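PDB 5V0T: alpha,alpha-trehalose-phosphate synthase (UDP-forming) from Burkholderia xenovorans, which belongs to glycosyltransferase family 20 and has the GT-B architecture, in which two Rossmann-like domains face each other across a ligand-holding cleft. Local coordinates for residues Asn17-Ile22 against Phe72-Leu77; Gly30-Gly35 against Val138-Leu143; Ile62-Arg67 against Val127-Glu132. One frame throughout, in Å; residues are numbered along the deposited sequence. Where two conformers were deposited one is given.

Contact 1. Residues Asn17-Ile22 against Phe72-Leu77. With G6P (6-O-phosphono-alpha-D-glucopyranose), chain J.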
loop_
_atom_site.group_PDB
_atom_site.type_symbol
_atom_site.label_atom_id
_atom_site.label_comp_id
_atom_site.label_asym_id
_atom_site.label_seq_id
_atom_site.Cartn_x
_atom_site.Cartn_y
_atom_site.Cartn_z
ATOM N N ASN A 17 7.343 9.890 4.494
ATOM C CA ASN A 17 6.963 11.089 3.761
ATOM C C ASN A 17 5.538 11.493 4.119
ATOM O O ASN A 17 5.299 12.579 4.660
ATOM C CB ASN A 17 7.081 10.866 2.252
ATOM C CG ASN A 17 6.866 12.153 1.479
ATOM O OD1 ASN A 17 7.620 13.112 1.638
ATOM N ND2 ASN A 17 5.814 12.194 0.669
ATOM N N ARG A 18 4.581 10.620 3.820
ATOM C CA ARG A 18 3.178 10.879 4.112
ATOM C C ARG A 18 2.906 10.640 5.591
ATOM O O ARG A 18 3.280 9.598 6.138
ATOM C CB ARG A 18 2.281 9.978 3.255
ATOM C CG ARG A 18 0.772 10.199 3.509
ATOM C CD ARG A 18 0.354 11.596 3.069
ATOM N NE ARG A 18 0.270 11.718 1.613
ATOM C CZ ARG A 18 0.112 12.872 0.970
ATOM N NH1 ARG A 18 0.065 14.012 1.658
ATOM N NH2 ARG A 18 0.010 12.898 -0.356
ATOM N N VAL A 19 2.265 11.608 6.236
ATOM C CA VAL A 19 1.911 11.523 7.646
ATOM C C VAL A 19 0.390 11.555 7.747
ATOM O O VAL A 19 -0.271 12.267 6.985
ATOM C CB VAL A 19 2.562 12.667 8.456
ATOM C CG1 VAL A 19 2.218 12.557 9.921
ATOM C CG2 VAL A 19 4.090 12.641 8.273
ATOM N N ALA A 20 -0.162 10.784 8.684
ATOM C CA ALA A 20 -1.615 10.689 8.816
ATOM C C ALA A 20 -2.222 12.071 9.055
ATOM O O ALA A 20 -1.588 12.932 9.670
ATOM C CB ALA A 20 -1.995 9.751 9.959
ATOM N N PRO A 21 -3.451 12.309 8.583
ATOM C CA PRO A 21 -4.015 13.667 8.652
ATOM C C PRO A 21 -4.330 14.064 10.089
ATOM O O PRO A 21 -4.948 13.305 10.840
ATOM C CB PRO A 21 -5.285 13.568 7.798
ATOM C CG PRO A 21 -5.681 12.131 7.896
ATOM C CD PRO A 21 -4.405 11.345 8.003
ATOM N N ILE A 22 -3.893 15.263 10.465
ATOM C CA ILE A 22 -4.041 15.745 11.835
ATOM C C ILE A 22 -4.746 17.095 11.861
ATOM O O ILE A 22 -5.963 17.172 11.694
ATOM C CB ILE A 22 -2.675 15.829 12.541
ATOM N N PHE A 72 3.390 14.628 16.648
ATOM C CA PHE A 72 3.579 14.841 15.219
ATOM C C PHE A 72 4.591 15.962 14.999
ATOM O O PHE A 72 4.498 17.029 15.612
ATOM C CB PHE A 72 2.249 15.163 14.535
ATOM C CG PHE A 72 1.305 13.988 14.466
ATOM C CD1 PHE A 72 0.410 13.733 15.497
ATOM C CD2 PHE A 72 1.323 13.132 13.380
ATOM C CE1 PHE A 72 -0.465 12.646 15.434
ATOM C CE2 PHE A 72 0.448 12.041 13.312
ATOM C CZ PHE A 72 -0.442 11.804 14.343
ATOM N N ALA A 73 5.573 15.706 14.140
ATOM C CA ALA A 73 6.597 16.697 13.814
ATOM C C ALA A 73 6.635 16.769 12.294
ATOM O O ALA A 73 7.191 15.882 11.638
ATOM C CB ALA A 73 7.955 16.322 14.414
ATOM N N THR A 74 6.008 17.795 11.727
ATOM C CA THR A 74 5.819 17.843 10.286
ATOM C C THR A 74 6.335 19.162 9.729
ATOM O O THR A 74 6.436 20.172 10.437
ATOM C CB THR A 74 4.349 17.642 9.903
ATOM O OG1 THR A 74 3.552 18.641 10.532
ATOM C CG2 THR A 74 3.867 16.254 10.347
ATOM N N ILE A 75 6.655 19.137 8.437
ATOM C CA ILE A 75 7.263 20.281 7.769
ATOM C C ILE A 75 6.822 20.292 6.311
ATOM O O ILE A 75 6.636 19.239 5.693
ATOM C CB ILE A 75 8.802 20.247 7.917
ATOM C CG1 ILE A 75 9.424 21.593 7.519
ATOM C CG2 ILE A 75 9.406 19.073 7.134
ATOM C CD1 ILE A 75 10.863 21.791 8.027
ATOM N N ALA A 76 6.640 21.494 5.767
ATOM C CA ALA A 76 6.316 21.637 4.360
ATOM C C ALA A 76 7.546 21.374 3.486
ATOM O O ALA A 76 8.694 21.331 3.950
ATOM C CB ALA A 76 5.760 23.036 4.083
ATOM N N LEU A 77 7.292 21.208 2.197
ATOM C CA LEU A 77 8.337 21.096 1.190
ATOM C C LEU A 77 8.335 22.354 0.334
ATOM O O LEU A 77 7.270 22.886 0.009
ATOM C CB LEU A 77 8.122 19.861 0.302
ATOM C CG LEU A 77 8.418 18.497 0.931
ATOM C CD1 LEU A 77 7.976 17.369 0.019
ATOM C CD2 LEU A 77 9.910 18.390 1.233
HETATM C C1 G6P J . 1.357 3.884 -0.942
HETATM C C2 G6P J . 2.788 4.193 -0.538
HETATM C C3 G6P J . 2.814 5.221 0.596
HETATM C C4 G6P J . 2.025 6.461 0.166
HETATM C C5 G6P J . 0.612 6.049 -0.251
HETATM C C6 G6P J . -0.212 7.278 -0.640
HETATM O O1 G6P J . 0.716 3.318 0.194
HETATM O O2 G6P J . 3.450 2.975 -0.153
HETATM O O3 G6P J . 4.185 5.577 0.836
HETATM O O4 G6P J . 1.932 7.388 1.267
HETATM O O5 G6P J . 0.677 5.093 -1.321
HETATM O O6 G6P J . 0.466 8.017 -1.671
HETATM P P G6P J . 0.836 9.565 -1.426
HETATM O O1P G6P J . -0.466 10.324 -1.485
HETATM O O2P G6P J . 1.810 9.885 -2.525
HETATM O O3P G6P J . 1.452 9.604 -0.045
#
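V19 lays its CG1 methyl against the rim of the F72 ring, 3.6 Å from F72 CD2 and close to the plane of the ring, so the aromatic is met at its edge and not over a face. The two side chains run past one another in opposite directions. With CG1 anti to the backbone N of V19 (chi1 -179°), the branch also lies 4.1 Å from T74 CG2, the methyl that T74 turns to the same side of its strand; V19 thus bridges two residues spaced two apart on strand 70-78. This is how the loop following the first strand, 12-16, of the N-terminal GT-B domain is packed on strand 70-78, which strand 45-48 separates from 12-16 in the sheet.

R18, the residue before V19, faces the bound G6P. Its chain bends at chi2 and chi3 and brings one edge of the guanidinium to the phosphate, whose phosphorus lies near the guanidinium plane. NE of R18 donates to G6P O3P at 2.9 Å (149°), and NH2 of R18 donates to G6P O1P, also at 2.9 Å (158°). Two donors on two oxygens fix the rotation of the group about its long axis; Y86 and R315 bond the same ligand. The chemistry divides between neighbours: apolar contact holds V19 to the sheet, while two hydrogen bonds, probably reinforced by opposite charge, hold R18 to the phosphate.

Contact 2. Residues Gly30-Gly35 against Val138-Leu143. With UDP (uridine-5'-diphosphate), chain I; G6P (6-O-phosphono-alpha-D-glucopyranose), chain J.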
loop_
_atom_site.group_PDB
_atom_site.type_symbol
_atom_site.label_atom_id
_atom_site.label_comp_id
_atom_site.label_asym_id
_atom_site.label_seq_id
_atom_site.Cartn_x
_atom_site.Cartn_y
_atom_site.Cartn_z
ATOM N N GLY A 30 -4.370 5.670 1.293
ATOM C CA GLY A 30 -2.991 5.233 1.330
ATOM C C GLY A 30 -2.782 4.331 2.525
ATOM O O GLY A 30 -3.156 4.704 3.640
ATOM N N GLY A 31 -2.206 3.142 2.310
ATOM C CA GLY A 31 -2.095 2.167 3.383
ATOM C C GLY A 31 -0.942 2.405 4.341
ATOM O O GLY A 31 -0.991 1.957 5.495
ATOM N N LEU A 32 0.111 3.093 3.894
ATOM C CA LEU A 32 1.183 3.440 4.824
ATOM C C LEU A 32 0.635 4.241 6.002
ATOM O O LEU A 32 0.851 3.885 7.168
ATOM C CB LEU A 32 2.309 4.215 4.108
ATOM C CG LEU A 32 3.494 4.659 4.991
ATOM C CD1 LEU A 32 4.788 4.760 4.193
ATOM C CD2 LEU A 32 3.248 6.002 5.776
ATOM N N ALA A 33 -0.083 5.331 5.720
ATOM C CA ALA A 33 -0.556 6.187 6.803
ATOM C C ALA A 33 -1.501 5.430 7.724
ATOM O O ALA A 33 -1.469 5.610 8.950
ATOM C CB ALA A 33 -1.250 7.433 6.237
ATOM N N VAL A 34 -2.350 4.575 7.146
ATOM C CA VAL A 34 -3.294 3.798 7.938
ATOM C C VAL A 34 -2.549 2.812 8.834
ATOM O O VAL A 34 -2.793 2.735 10.046
ATOM C CB VAL A 34 -4.296 3.076 7.018
ATOM C CG1 VAL A 34 -5.070 2.015 7.805
ATOM C CG2 VAL A 34 -5.274 4.078 6.399
ATOM N N GLY A 35 -1.632 2.049 8.253
ATOM C CA GLY A 35 -0.983 0.998 9.014
ATOM C C GLY A 35 -0.022 1.540 10.050
ATOM O O GLY A 35 0.027 1.044 11.176
ATOM N N VAL A 138 12.324 4.233 9.749
ATOM C CA VAL A 138 12.039 4.951 8.506
ATOM C C VAL A 138 11.170 4.084 7.610
ATOM O O VAL A 138 11.425 2.878 7.472
ATOM C CB VAL A 138 13.358 5.324 7.804
ATOM C CG1 VAL A 138 13.093 6.099 6.559
ATOM C CG2 VAL A 138 14.241 6.104 8.768
ATOM N N HIS A 139 10.163 4.694 6.968
ATOM C CA HIS A 139 9.202 3.977 6.129
ATOM C C HIS A 139 9.210 4.479 4.688
ATOM O O HIS A 139 8.936 5.658 4.435
ATOM C CB HIS A 139 7.788 4.086 6.711
ATOM C CG HIS A 139 7.621 3.309 7.980
ATOM N ND1 HIS A 139 6.969 2.095 8.031
ATOM C CD2 HIS A 139 8.085 3.537 9.234
ATOM C CE1 HIS A 139 7.013 1.622 9.264
ATOM N NE2 HIS A 139 7.686 2.478 10.014
ATOM N N ASP A 140 9.530 3.568 3.758
ATOM C CA ASP A 140 9.150 3.564 2.338
ATOM C C ASP A 140 10.121 4.279 1.406
ATOM O O ASP A 140 11.104 4.889 1.836
ATOM C CB ASP A 140 7.734 4.122 2.121
ATOM C CG ASP A 140 6.912 3.224 1.196
ATOM O OD1 ASP A 140 7.457 2.170 0.807
ATOM O OD2 ASP A 140 5.745 3.542 0.867
ATOM N N TYR A 141 9.841 4.175 0.103
ATOM C CA TYR A 141 10.836 4.393 -0.938
ATOM C C TYR A 141 11.335 5.836 -1.030
ATOM O O TYR A 141 12.422 6.059 -1.574
ATOM C CB TYR A 141 10.244 3.965 -2.277
ATOM C CG TYR A 141 8.923 4.633 -2.595
ATOM C CD1 TYR A 141 7.719 4.166 -2.065
ATOM C CD2 TYR A 141 8.877 5.715 -3.459
ATOM C CE1 TYR A 141 6.511 4.782 -2.372
ATOM C CE2 TYR A 141 7.687 6.324 -3.777
ATOM C CZ TYR A 141 6.507 5.863 -3.233
ATOM O OH TYR A 141 5.327 6.487 -3.592
ATOM N N HIS A 142 10.569 6.819 -0.535
ATOM C CA HIS A 142 11.030 8.207 -0.571
ATOM C C HIS A 142 12.302 8.397 0.231
ATOM O O HIS A 142 13.069 9.338 -0.021
ATOM C CB HIS A 142 9.965 9.151 -0.001
ATOM C CG HIS A 142 8.577 8.844 -0.450
ATOM N ND1 HIS A 142 7.834 7.806 0.077
ATOM C CD2 HIS A 142 7.784 9.450 -1.367
ATOM C CE1 HIS A 142 6.654 7.771 -0.513
ATOM N NE2 HIS A 142 6.595 8.761 -1.388
ATOM N N LEU A 143 12.535 7.535 1.213
ATOM C CA LEU A 143 13.495 7.813 2.278
ATOM C C LEU A 143 14.612 6.768 2.337
ATOM O O LEU A 143 15.240 6.576 3.379
ATOM C CB LEU A 143 12.756 7.936 3.617
ATOM C CG LEU A 143 11.745 9.093 3.631
ATOM C CD1 LEU A 143 10.869 9.030 4.863
ATOM C CD2 LEU A 143 12.476 10.433 3.570
HETATM N N1 UDP I . -8.696 4.292 1.934
HETATM C C2 UDP I . -9.425 5.273 2.589
HETATM N N3 UDP I . -10.269 5.996 1.796
HETATM C C4 UDP I . -10.465 5.842 0.441
HETATM C C5 UDP I . -9.681 4.801 -0.169
HETATM C C6 UDP I . -8.848 4.068 0.585
HETATM O O2 UDP I . -9.318 5.494 3.782
HETATM O O4 UDP I . -11.274 6.576 -0.139
HETATM C "C1'" UDP I . -7.781 3.480 2.742
HETATM C "C2'" UDP I . -8.126 1.992 2.745
HETATM O "O2'" UDP I . -9.104 1.728 3.736
HETATM C "C3'" UDP I . -6.762 1.379 3.071
HETATM C "C4'" UDP I . -5.790 2.325 2.355
HETATM O "O4'" UDP I . -6.493 3.574 2.181
HETATM O "O3'" UDP I . -6.478 1.375 4.467
HETATM C "C5'" UDP I . -5.279 1.841 1.025
HETATM O "O5'" UDP I . -4.176 0.952 1.287
HETATM P PA UDP I . -3.776 -0.189 0.266
HETATM O O1A UDP I . -4.995 -0.960 -0.196
HETATM O O2A UDP I . -2.710 -0.991 0.915
HETATM O O3A UDP I . -3.219 0.562 -1.007
HETATM P PB UDP I . -2.328 1.849 -1.252
HETATM O O1B UDP I . -1.387 1.879 -0.044
HETATM O O2B UDP I . -1.531 1.473 -2.520
HETATM O O3B UDP I . -3.157 3.070 -1.403
HETATM C C1 G6P J . 1.357 3.884 -0.942
HETATM C C2 G6P J . 2.788 4.193 -0.538
HETATM C C3 G6P J . 2.814 5.221 0.596
HETATM C C4 G6P J . 2.025 6.461 0.166
HETATM C C5 G6P J . 0.612 6.049 -0.251
HETATM C C6 G6P J . -0.212 7.278 -0.640
HETATM O O1 G6P J . 0.716 3.318 0.194
HETATM O O2 G6P J . 3.450 2.975 -0.153
HETATM O O3 G6P J . 4.185 5.577 0.836
HETATM O O4 G6P J . 1.932 7.388 1.267
HETATM O O5 G6P J . 0.677 5.093 -1.321
HETATM O O6 G6P J . 0.466 8.017 -1.671
HETATM P P G6P J . 0.836 9.565 -1.426
HETATM O O1P G6P J . -0.466 10.324 -1.485
HETATM O O2P G6P J . 1.810 9.885 -2.525
HETATM O O3P G6P J . 1.452 9.604 -0.045
#
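D140 OD2 is gripped twice by the bound G6P: hydroxyl O3 of G6P donates to it at 2.6 Å, and hydroxyl O2 of G6P does so at the same length. Neighbouring hydroxyls of the sugar thus converge on a single carboxylate oxygen, while D140 OD1 is taken by the backbone N of H164. The setting is the ligand cleft of a GT-B fold, where the loop after strand 135-139 of the N-terminal domain meets the start of helix 31-43.

L32 makes the protein-to-protein contact. Its CG is anti to the backbone N (chi1 179°), which carries CD1 across to D140 CB at 3.7 Å and to H139 CB at 4.0 Å. The same methyl lies 3.5 Å from G6P O3, so one apolar group touches both the aspartate and the sugar it binds. The imidazole of H139 is engaged with H164, H139 ND1 being hydrogen-bonded to H164 NE2. From the loop after strand 135-139, H142 CE1 approaches G6P O3 at the edge of the imidazole.

G30 occupies the N-cap position, and the helix end is turned to UDP, where the N-H groups at the helix start would be expected to favour the diphosphate electrostatically. G30 N reaches UDP O4' at 3.1 Å in a nearly straight bond (169°), and G31 N donates to the beta-phosphate oxygen O1B of UDP at 2.8 Å.

Contact 3. Residues Ile62-Arg67 against Val127-Glu132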
loop_
_atom_site.group_PDB
_atom_site.type_symbol
_atom_site.label_atom_id
_atom_site.label_comp_id
_atom_site.label_asym_id
_atom_site.label_seq_id
_atom_site.Cartn_x
_atom_site.Cartn_y
_atom_site.Cartn_z
ATOM N N ILE A 62 9.409 23.489 11.075
ATOM C CA ILE A 62 8.824 22.302 11.679
ATOM C C ILE A 62 7.701 22.708 12.629
ATOM O O ILE A 62 7.747 23.768 13.267
ATOM C CB ILE A 62 9.907 21.472 12.390
ATOM C CG1 ILE A 62 9.381 20.070 12.700
ATOM C CG2 ILE A 62 10.381 22.160 13.656
ATOM C CD1 ILE A 62 10.395 18.983 12.473
ATOM N N LYS A 63 6.659 21.877 12.687
ATOM C CA LYS A 63 5.538 22.058 13.597
ATOM C C LYS A 63 5.430 20.816 14.468
ATOM O O LYS A 63 5.236 19.711 13.954
ATOM C CB LYS A 63 4.233 22.300 12.834
ATOM N N VAL A 64 5.562 20.997 15.780
ATOM C CA VAL A 64 5.526 19.906 16.746
ATOM C C VAL A 64 4.226 20.015 17.528
ATOM O O VAL A 64 3.927 21.070 18.105
ATOM C CB VAL A 64 6.741 19.948 17.687
ATOM C CG1 VAL A 64 6.676 18.817 18.703
ATOM C CG2 VAL A 64 8.041 19.894 16.883
ATOM N N GLU A 65 3.450 18.933 17.551
ATOM C CA GLU A 65 2.166 18.957 18.236
ATOM C C GLU A 65 1.852 17.575 18.795
ATOM O O GLU A 65 2.062 16.559 18.124
ATOM C CB GLU A 65 1.051 19.427 17.299
ATOM C CG GLU A 65 1.049 18.739 15.949
ATOM C CD GLU A 65 0.002 19.292 15.000
ATOM O OE1 GLU A 65 -1.101 19.644 15.470
ATOM O OE2 GLU A 65 0.283 19.371 13.782
ATOM N N GLU A 66 1.358 17.552 20.040
ATOM C CA GLU A 66 0.960 16.322 20.718
ATOM C C GLU A 66 -0.498 16.017 20.416
ATOM O O GLU A 66 -1.368 16.866 20.629
ATOM C CB GLU A 66 1.129 16.442 22.235
ATOM C CG GLU A 66 2.399 17.109 22.705
ATOM C CD GLU A 66 3.610 16.226 22.525
ATOM O OE1 GLU A 66 3.433 14.989 22.441
ATOM O OE2 GLU A 66 4.740 16.766 22.458
ATOM N N ARG A 67 -0.763 14.799 19.950
ATOM C CA ARG A 67 -2.118 14.275 19.759
ATOM C C ARG A 67 -2.174 12.951 20.524
ATOM O O ARG A 67 -1.797 11.902 19.995
ATOM C CB ARG A 67 -2.451 14.100 18.270
ATOM N N VAL A 127 17.312 15.746 13.424
ATOM C CA VAL A 127 18.389 15.598 14.413
ATOM C C VAL A 127 18.116 16.351 15.715
ATOM O O VAL A 127 18.254 15.743 16.786
ATOM C CB VAL A 127 19.742 15.967 13.786
ATOM C CG1 VAL A 127 20.810 16.166 14.883
ATOM C CG2 VAL A 127 20.174 14.873 12.796
ATOM N N PRO A 128 17.736 17.635 15.707
ATOM C CA PRO A 128 17.550 18.345 16.987
ATOM C C PRO A 128 16.464 17.753 17.865
ATOM O O PRO A 128 16.443 18.031 19.061
ATOM C CB PRO A 128 17.189 19.773 16.556
ATOM C CG PRO A 128 17.673 19.895 15.170
ATOM C CD PRO A 128 17.516 18.535 14.561
ATOM N N LEU A 129 15.564 16.944 17.319
ATOM C CA LEU A 129 14.481 16.379 18.109
ATOM C C LEU A 129 14.838 15.037 18.730
ATOM O O LEU A 129 14.068 14.528 19.550
ATOM C CB LEU A 129 13.237 16.217 17.236
ATOM C CG LEU A 129 12.767 17.498 16.560
ATOM C CD1 LEU A 129 11.783 17.169 15.454
ATOM C CD2 LEU A 129 12.131 18.410 17.611
ATOM N N LEU A 130 15.981 14.470 18.369
ATOM C CA LEU A 130 16.333 13.124 18.786
ATOM C C LEU A 130 16.861 13.101 20.215
ATOM O O LEU A 130 17.368 14.096 20.741
ATOM C CB LEU A 130 17.380 12.534 17.837
ATOM C CG LEU A 130 16.879 12.293 16.419
ATOM C CD1 LEU A 130 18.006 11.701 15.571
ATOM C CD2 LEU A 130 15.663 11.383 16.432
ATOM N N ARG A 131 16.726 11.938 20.845
ATOM C CA ARG A 131 17.335 11.644 22.131
ATOM C C ARG A 131 18.218 10.417 21.981
ATOM O O ARG A 131 18.052 9.626 21.052
ATOM C CB ARG A 131 16.285 11.392 23.216
ATOM C CG ARG A 131 15.411 12.584 23.502
ATOM C CD ARG A 131 14.110 12.163 24.150
ATOM N NE ARG A 131 13.163 13.268 24.204
ATOM C CZ ARG A 131 11.917 13.153 24.645
ATOM N NH1 ARG A 131 11.474 11.972 25.072
ATOM N NH2 ARG A 131 11.117 14.213 24.656
ATOM N N GLU A 132 19.132 10.248 22.941
ATOM C CA GLU A 132 20.164 9.222 22.831
ATOM C C GLU A 132 19.568 7.828 22.665
ATOM O O GLU A 132 20.102 7.005 21.914
ATOM C CB GLU A 132 21.082 9.269 24.055
#
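L129 carries the contact from one side, and its atoms can be taken in order from the backbone outward until they meet I62 and V64. CB points toward residues 62-67 but stays short of them. CG stands anti to the carbonyl carbon of L129 (chi1 -56°) and acts as the fork, sending its two methyls to two different partners. CD1 prolongs the chain, with chi2 at 165°, and meets I62 CD1 at 3.8 Å; here the two side chains reach toward each other and touch tip to tip. CD2, the other branch, turns toward V64 and comes within 4.4 Å of V64 CG2, a looser apposition than the first.

On the facing side, I62 holds CG1 anti to its backbone N (chi1 -165°), and this extends the delta methyl to the leucine. I62 and V64, two residues apart, thus present their methyls to the same leucine.

In the fold, strand 63-67 forms a beta hairpin with strand 70-78 at the margin of the N-terminal domain's sheet. L129 belongs to the link between helix 109-126 and strand 135-139, one of the helix-to-strand returns that make up a Rossmann-like domain. That link opens with a short 3-10 turn over 127-129, closed by the backbone bond from L130 N to V127 O at 3.0 Å. Beneath the tips, A73 of strand 70-78 touches both I62 and L129 and so gives the small apolar cluster a floor. L129 O accepts a hydrogen bond from R11 NH2.

All three contacts reach the same mixed sheet, which illustrates how one Rossmann-like domain joins a ligand site to its outer edge. The centre of contact 1 lies about 12 Å from the centres of both contact 2 and contact 3, which are themselves about 19 Å apart, do not touch, and have nearest atoms about 9 Å apart. Contact 1 joins them: R18 O packs on L32 CD2, while strand 70-78 pairs with strand 63-67. Along the chain the segments come in the order 1, 2, 3, 1, 3, 2: contact 3 nests inside the span closed by contact 2, and contact 1 crosses both. Contacts 1 and 2 share G6P; contact 3 is peripheral packing.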